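Local coordinates for protein AcrVIA1 (Listeria seeligeri, PDB 6VRB) that probably acts as an anti-CRISPR protein that inhibits the RNA-guided nuclease Cas13a of type VI-A CRISPR systems by binding to it, at residues K6-K11 against I97-P102. Residues are numbered along the deposited sequence; the frame is centred on the assembly and turned at random.
Sequences KDLKVK and IYLADP
Lys9 and Tyr98 face each other through their backbones in a short, irregular antiparallel pairing built round a single beta bridge, by which the loop after helix 88-94 joins the outer side of the β-hairpin made by strands 8-10 and 13-15. Tyr98 N donates to Lys9 O at 3.1 Å, tilted 30° from the carbonyl plane, while the return bond from Lys9 N to Tyr98 O is weak at 3.4 Å. Further along, Ala100 N reaches Asp7 O at 3.1 Å with a nearly straight N-H (170°), approaching from above the carbonyl plane. Beside this bond the CB atoms of Asp7 and Ala100 meet at 3.7 Å. The carboxylates of Asp7 and Asp101 are not in contact (OD2 to OD1 4.8 Å), and their like charges would probably disfavour a closer approach. Leu8 and Leu99 pass obliquely on one face, their CD2 atoms 3.6 Å apart. Val10 and Ile97, the bridged residues, form a non-hydrogen-bonded antiparallel pair, CG1 against CG1 at 4.3 Å. On the other face, Tyr98 has CG anti to its carbonyl carbon (chi1 -62°), and the ring presents its edge to Lys9 O, which lies in the ring plane 3.8 Å from CD2. Phe30 and Leu31 of helix 21-33 pack on the buried Val10, and Leu110 of helix 110-113 on Leu99. Gln96 takes the Tyr98 hydroxyl by its side chain and Lys11 by its backbone, the latter bond lying across the Val10-Ile97 bridge from Tyr98 N to Lys9 O, while Leu8 bonds to Phe15 of the hairpin. At an interchain interface, a basic side chain of another protein chain hydrogen-bonds to Ile97 O.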
# COMPACT_ATOMS: atom_id res chain seq x y z
N LYS C 6 -9.96 -18.97 10.09
CA LYS C 6 -9.38 -18.95 8.72
C LYS C 6 -8.97 -20.38 8.34
O LYS C 6 -8.91 -21.23 9.25
CB LYS C 6 -8.24 -17.94 8.62
CG LYS C 6 -7.93 -17.44 7.22
CD LYS C 6 -7.38 -16.03 7.19
CE LYS C 6 -8.43 -14.98 7.48
NZ LYS C 6 -9.36 -14.80 6.34
N ASP C 7 -8.73 -20.65 7.06
CA ASP C 7 -8.34 -22.03 6.67
C ASP C 7 -7.06 -22.37 7.43
O ASP C 7 -6.11 -21.56 7.39
CB ASP C 7 -8.13 -22.15 5.16
CG ASP C 7 -9.42 -22.14 4.37
OD1 ASP C 7 -10.47 -21.83 4.96
OD2 ASP C 7 -9.36 -22.43 3.16
N LEU C 8 -7.03 -23.54 8.08
CA LEU C 8 -5.85 -23.95 8.89
C LEU C 8 -5.32 -25.28 8.38
O LEU C 8 -6.13 -26.21 8.23
CB LEU C 8 -6.28 -24.09 10.35
CG LEU C 8 -6.56 -22.79 11.10
CD1 LEU C 8 -7.05 -23.07 12.50
CD2 LEU C 8 -5.31 -21.91 11.14
N LYS C 9 -4.01 -25.37 8.14
CA LYS C 9 -3.41 -26.67 7.75
C LYS C 9 -2.90 -27.29 9.05
O LYS C 9 -1.93 -26.75 9.61
CB LYS C 9 -2.27 -26.45 6.75
CG LYS C 9 -1.43 -27.68 6.43
CD LYS C 9 -0.28 -27.36 5.51
CE LYS C 9 -0.73 -26.70 4.22
NZ LYS C 9 0.43 -26.23 3.42
N VAL C 10 -3.54 -28.36 9.51
CA VAL C 10 -3.12 -28.97 10.81
C VAL C 10 -2.51 -30.34 10.57
O VAL C 10 -3.20 -31.22 10.02
CB VAL C 10 -4.30 -29.06 11.79
CG1 VAL C 10 -3.87 -29.66 13.12
CG2 VAL C 10 -4.97 -27.71 12.00
N LYS C 11 -1.26 -30.52 11.00
CA LYS C 11 -0.56 -31.83 10.89
C LYS C 11 -0.85 -32.54 9.56
O LYS C 11 -1.14 -33.74 9.59
CB LYS C 11 -0.63 -32.70 12.16
CG LYS C 11 -1.97 -32.87 12.85
CD LYS C 11 -1.82 -33.63 14.15
CE LYS C 11 -0.51 -33.30 14.85
NZ LYS C 11 -0.22 -34.24 15.95
N ILE C 97 0.19 -26.60 13.89
CA ILE C 97 -0.89 -25.77 13.39
C ILE C 97 -0.31 -24.63 12.56
O ILE C 97 0.58 -23.91 13.02
CB ILE C 97 -1.73 -25.22 14.56
CG1 ILE C 97 -2.35 -26.37 15.34
CG2 ILE C 97 -2.80 -24.27 14.05
CD1 ILE C 97 -2.91 -25.98 16.67
N TYR C 98 -0.80 -24.48 11.34
CA TYR C 98 -0.32 -23.45 10.42
C TYR C 98 -1.54 -22.76 9.83
O TYR C 98 -2.68 -23.03 10.21
CB TYR C 98 0.55 -24.06 9.32
CG TYR C 98 1.81 -24.74 9.80
CD1 TYR C 98 2.99 -24.03 9.97
CD2 TYR C 98 1.80 -26.09 10.10
CE1 TYR C 98 4.13 -24.67 10.42
CE2 TYR C 98 2.94 -26.72 10.55
CZ TYR C 98 4.09 -26.01 10.70
OH TYR C 98 5.21 -26.66 11.15
N LEU C 99 -1.30 -21.86 8.88
CA LEU C 99 -2.34 -21.34 8.01
C LEU C 99 -2.25 -22.05 6.67
O LEU C 99 -1.15 -22.40 6.22
CB LEU C 99 -2.20 -19.83 7.83
CG LEU C 99 -2.58 -18.95 9.03
CD1 LEU C 99 -2.25 -17.52 8.78
CD2 LEU C 99 -4.05 -19.10 9.30
N ALA C 100 -3.40 -22.28 6.04
CA ALA C 100 -3.41 -23.04 4.80
C ALA C 100 -2.93 -22.19 3.63
O ALA C 100 -2.20 -22.67 2.76
CB ALA C 100 -4.80 -23.58 4.52
N ASP C 101 -3.34 -20.92 3.59
CA ASP C 101 -2.85 -19.98 2.59
C ASP C 101 -2.41 -18.70 3.28
O ASP C 101 -3.22 -17.82 3.60
CB ASP C 101 -3.89 -19.73 1.50
CG ASP C 101 -5.27 -19.49 2.06
OD1 ASP C 101 -5.44 -19.61 3.29
OD2 ASP C 101 -6.19 -19.18 1.27
N PRO C 102 -1.11 -18.56 3.56
CA PRO C 102 -0.63 -17.40 4.31
C PRO C 102 -0.43 -16.17 3.46
O PRO C 102 -0.09 -15.11 4.01
CB PRO C 102 0.71 -17.89 4.87
CG PRO C 102 0.67 -19.37 4.72
CD PRO C 102 -0.10 -19.62 3.49